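PDB 6IWR: N-acetylgalactosaminyltransferase 7 from Homo sapiens, which is a glycosyltransferase that joins a GT-A type domain to a ricin-type beta-trefoil lectin domain within one polypeptide chain. Local coordinates for residues A[102-105]-A[106-109]; A[189-192]-A[193-196]. All blocks are in the same frame, centred on the assembly; numbering follows the deposited sequence.

Contact 1 (A[102-105]-A[106-109]); sequences FKQA and IQAS
Phe102 O accepts the N-H of Ile106 at 2.9 Å, the first of four successive i to i+4 backbone bonds by which residues 102-109 form the opening turns of the alpha-helix 103-113. The other three run from Gln107 N to Lys103 O, from Ala108 N to Gln104 O and from Ser109 N to Ala105 O. The Gln107 bond is the straightest of the set, with 175° at the hydrogen, and the last is the longest.

The same spacing that sets the backbone bonds brings side chains four residues apart together. Ile106 turns CG1 in beside its own backbone N (chi1 -70°), which lays this branch against the carbonyl of Phe102, Ile106 CG1 to Phe102 O being 3.4 Å. The branch then runs on extended, and its tip, Ile106 CD1, meets Phe102 CB at 4.1 Å. Phe102 thus offers its first side-chain carbon, while its ring leads away from Ile106 and the side chain touches Met122 of helix 117-122; Ile106 also packs on Val118 of that helix.

On another flank the amide of Gln107 folds back over Lys103: Gln107 CD is 3.5 Å from Lys103 O and Gln107 NE2 is 3.7 Å from Lys103 CD, a polar group resting against an aliphatic shaft. Gln107 OE1 faces Gln104 NE2 at 3.6 Å, but the two amide planes stand 73° apart. Beyond the pair, Val396 and Pro393 of the second subunit pack on Lys103 and Gln104 respectively, so this flank faces the dimer partner.

In the last residue of 102-109, Ser109 OG donates to Ile106 O at 3.2 Å and also accepts from Met117 N, at the start of helix 117-122.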
loop_
_atom_site.group_PDB
_atom_site.type_symbol
_atom_site.label_atom_id
_atom_site.label_comp_id
_atom_site.label_asym_id
_atom_site.label_seq_id
_atom_site.Cartn_x
_atom_site.Cartn_y
_atom_site.Cartn_z
ATOM N N PHE A 102 11.624 9.591 20.194
ATOM C CA PHE A 102 11.244 8.201 20.346
ATOM C C PHE A 102 11.044 7.485 19.019
ATOM O O PHE A 102 10.779 6.280 19.027
ATOM C CB PHE A 102 9.944 8.090 21.154
ATOM C CG PHE A 102 10.092 8.426 22.609
ATOM C CD1 PHE A 102 10.558 7.480 23.500
ATOM C CD2 PHE A 102 9.756 9.688 23.092
ATOM C CE1 PHE A 102 10.682 7.773 24.832
ATOM C CE2 PHE A 102 9.880 9.978 24.433
ATOM C CZ PHE A 102 10.341 9.017 25.303
ATOM N N LYS A 103 11.147 8.188 17.885
ATOM C CA LYS A 103 10.596 7.627 16.655
ATOM C C LYS A 103 11.347 6.381 16.207
ATOM O O LYS A 103 10.740 5.471 15.641
ATOM C CB LYS A 103 10.575 8.672 15.538
ATOM C CG LYS A 103 11.666 8.475 14.535
ATOM C CD LYS A 103 11.338 9.103 13.186
ATOM C CE LYS A 103 12.447 8.767 12.149
ATOM N NZ LYS A 103 12.447 9.617 10.908
ATOM N N GLN A 104 12.653 6.303 16.433
ATOM C CA GLN A 104 13.352 5.088 16.037
ATOM C C GLN A 104 12.849 3.896 16.847
ATOM O O GLN A 104 12.569 2.826 16.293
ATOM C CB GLN A 104 14.866 5.285 16.181
ATOM C CG GLN A 104 15.689 5.199 14.867
ATOM C CD GLN A 104 15.059 5.950 13.661
ATOM O OE1 GLN A 104 15.081 7.188 13.589
ATOM N NE2 GLN A 104 14.506 5.189 12.711
ATOM N N ALA A 105 12.654 4.083 18.154
ATOM C CA ALA A 105 12.191 2.996 19.016
ATOM C C ALA A 105 10.735 2.631 18.751
ATOM O O ALA A 105 10.332 1.481 18.970
ATOM C CB ALA A 105 12.369 3.380 20.487
ATOM N N ILE A 106 9.922 3.601 18.330
ATOM C CA ILE A 106 8.527 3.305 18.030
ATOM C C ILE A 106 8.433 2.444 16.780
ATOM O O ILE A 106 7.771 1.396 16.766
ATOM C CB ILE A 106 7.714 4.596 17.857
ATOM C CG1 ILE A 106 7.549 5.318 19.183
ATOM C CG2 ILE A 106 6.371 4.268 17.226
ATOM C CD1 ILE A 106 6.718 6.548 19.058
ATOM N N GLN A 107 9.061 2.889 15.696
ATOM C CA GLN A 107 8.995 2.096 14.479
ATOM C C GLN A 107 9.495 0.677 14.727
ATOM O O GLN A 107 8.885 -0.302 14.273
ATOM C CB GLN A 107 9.776 2.789 13.374
ATOM C CG GLN A 107 8.958 3.891 12.717
ATOM C CD GLN A 107 9.833 5.021 12.240
ATOM O OE1 GLN A 107 11.036 4.836 12.040
ATOM N NE2 GLN A 107 9.245 6.211 12.076
ATOM N N ALA A 108 10.578 0.542 15.485
ATOM C CA ALA A 108 11.083 -0.788 15.785
ATOM C C ALA A 108 9.995 -1.650 16.415
ATOM O O ALA A 108 9.806 -2.809 16.024
ATOM C CB ALA A 108 12.313 -0.687 16.690
ATOM N N SER A 109 9.241 -1.096 17.378
ATOM C CA SER A 109 8.250 -1.922 18.067
ATOM C C SER A 109 7.045 -2.201 17.179
ATOM O O SER A 109 6.439 -3.273 17.292
ATOM C CB SER A 109 7.833 -1.286 19.401
ATOM O OG SER A 109 6.834 -0.286 19.276
#

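Contact 2 (A[189-192]-A[193-196]); sequences SNKE and HLKE
Lys191 O receives the N-H of Leu194 at 3.1 Å, closing a 3-10 turn in the loop that leads from strand 179-186 to helix 197-201 of the GT-A fold. One residue on, Lys195 N reaches Glu192 O at 3.2 Å in the same i to i+3 pattern. Both donors stand above the planes of their carbonyls, the second 59° out, so neither bond uses a lone pair direction, although the second is nearly straight at the hydrogen.

Around this tight turn the side chains separate by character. Leu194 is the buried one: Leu194 CB lies 3.4 Å from Lys191 O, and Leu194 CD1 sits 3.9 Å from Ser189 CB and equally far from Lys191 CB. Farther in, Leu194 meets Phe155 of strand 149-155 and Leu163 of helix 160-173. Ser189 also touches Phe155, and its OG hydrogen-bonds Asp186 OD1 and Asn157 N.

His193 places CG between its backbone N and carbonyl carbon (chi1 61°), which swings the imidazole back along the chain until His193 NE2 is 3.7 Å from Lys191 CB. That CB is the atom of Lys191 nearest the ring; the ammonium group leaves for a salt bridge with Glu112 and a cation-pi contact with Phe113. The His193 side chain also touches Trp160.

Lys195 instead doubles back over the backbone of the turn, Lys195 CD resting 3.7 Å from Lys191 O. Two backbone bonds therefore set the bend, and apolar carbons of Leu194, Ser189 and Lys191 pack against one another beside it. The two lysines differ: Lys195 NZ makes no more than a loose approach to Asn190 O, at 3.7 Å, whereas the pairing of Lys191 with Glu112 would probably favour its charged form.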
loop_
_atom_site.group_PDB
_atom_site.type_symbol
_atom_site.label_atom_id
_atom_site.label_comp_id
_atom_site.label_asym_id
_atom_site.label_seq_id
_atom_site.Cartn_x
_atom_site.Cartn_y
_atom_site.Cartn_z
ATOM N N SER A 189 3.366 -19.389 21.381
ATOM C CA SER A 189 4.224 -18.217 21.253
ATOM C C SER A 189 5.701 -18.603 21.363
ATOM O O SER A 189 6.063 -19.603 21.987
ATOM C CB SER A 189 3.879 -17.188 22.337
ATOM O OG SER A 189 2.504 -16.841 22.352
ATOM N N ASN A 190 6.570 -17.782 20.773
ATOM C CA ASN A 190 8.000 -17.969 20.975
ATOM C C ASN A 190 8.661 -16.877 21.802
ATOM O O ASN A 190 9.771 -17.092 22.285
ATOM C CB ASN A 190 8.736 -18.066 19.632
ATOM C CG ASN A 190 8.054 -17.290 18.552
ATOM O OD1 ASN A 190 7.042 -17.738 18.011
ATOM N ND2 ASN A 190 8.572 -16.106 18.240
ATOM N N LYS A 191 8.023 -15.726 21.987
ATOM C CA LYS A 191 8.687 -14.618 22.660
ATOM C C LYS A 191 8.831 -14.908 24.151
ATOM O O LYS A 191 7.886 -15.332 24.824
ATOM C CB LYS A 191 7.933 -13.306 22.419
ATOM C CG LYS A 191 7.453 -13.171 20.986
ATOM C CD LYS A 191 7.510 -11.763 20.414
ATOM C CE LYS A 191 8.102 -11.860 19.015
ATOM N NZ LYS A 191 8.148 -10.623 18.200
ATOM N N GLU A 192 10.039 -14.653 24.664
ATOM C CA GLU A 192 10.448 -15.110 25.986
ATOM C C GLU A 192 9.700 -14.429 27.120
ATOM O O GLU A 192 9.497 -15.041 28.176
ATOM C CB GLU A 192 11.935 -14.880 26.164
ATOM C CG GLU A 192 12.581 -15.891 27.069
ATOM C CD GLU A 192 13.715 -15.274 27.831
ATOM O OE1 GLU A 192 14.201 -14.206 27.388
ATOM O OE2 GLU A 192 14.106 -15.842 28.873
ATOM N N HIS A 193 9.256 -13.200 26.948
ATOM C CA HIS A 193 8.529 -12.539 28.018
ATOM C C HIS A 193 7.237 -13.264 28.342
ATOM O O HIS A 193 6.710 -13.159 29.426
ATOM C CB HIS A 193 8.279 -11.068 27.712
ATOM C CG HIS A 193 7.466 -10.823 26.487
ATOM N ND1 HIS A 193 6.115 -10.591 26.531
ATOM C CD2 HIS A 193 7.816 -10.741 25.187
ATOM C CE1 HIS A 193 5.662 -10.392 25.313
ATOM N NE2 HIS A 193 6.675 -10.476 24.478
ATOM N N LEU A 194 6.758 -14.051 27.400
ATOM C CA LEU A 194 5.479 -14.704 27.547
ATOM C C LEU A 194 5.521 -16.008 28.297
ATOM O O LEU A 194 4.502 -16.602 28.522
ATOM C CB LEU A 194 4.829 -14.906 26.192
ATOM C CG LEU A 194 4.421 -13.618 25.511
ATOM C CD1 LEU A 194 4.417 -13.759 24.011
ATOM C CD2 LEU A 194 3.058 -13.220 25.996
ATOM N N LYS A 195 6.699 -16.475 28.657
ATOM C CA LYS A 195 6.805 -17.705 29.412
ATOM C C LYS A 195 7.711 -17.556 30.615
ATOM O O LYS A 195 8.780 -16.990 30.514
ATOM C CB LYS A 195 7.342 -18.792 28.504
ATOM C CG LYS A 195 8.723 -18.499 27.971
ATOM C CD LYS A 195 8.758 -18.578 26.460
ATOM C CE LYS A 195 9.682 -19.678 25.995
ATOM N NZ LYS A 195 9.497 -19.965 24.554
ATOM N N GLU A 196 7.311 -18.107 31.741
ATOM C CA GLU A 196 8.085 -18.012 32.972
ATOM C C GLU A 196 7.956 -16.662 33.600
ATOM O O GLU A 196 7.504 -16.556 34.714
ATOM C CB GLU A 196 9.558 -18.310 32.737
ATOM C CG GLU A 196 9.922 -19.775 32.776
ATOM C CD GLU A 196 10.466 -20.256 31.453
ATOM O OE1 GLU A 196 10.879 -19.409 30.651
ATOM O OE2 GLU A 196 10.480 -21.474 31.206
#

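From the N terminus, contact 1 comes first, as the start of helix 103-113 ahead of strand 149-155; contact 2 opens some eighty residues later. The two neither nest nor cross: each closes a short turn within continuous chain, one alpha-helical, the other 3-10 in the loop between strand 179-186 and helix 197-201. The centres of contact 1 and contact 2 lie about 22 Å apart, and the nearest atoms of contact 1 and contact 2 about 8 Å apart, without touching. Contact 1 looks toward helix 117-122 and the second subunit, whereas the 3-10 turn of contact 2 meets the C-terminal end of helix 103-113 as well as strand 149-155 and helix 160-173.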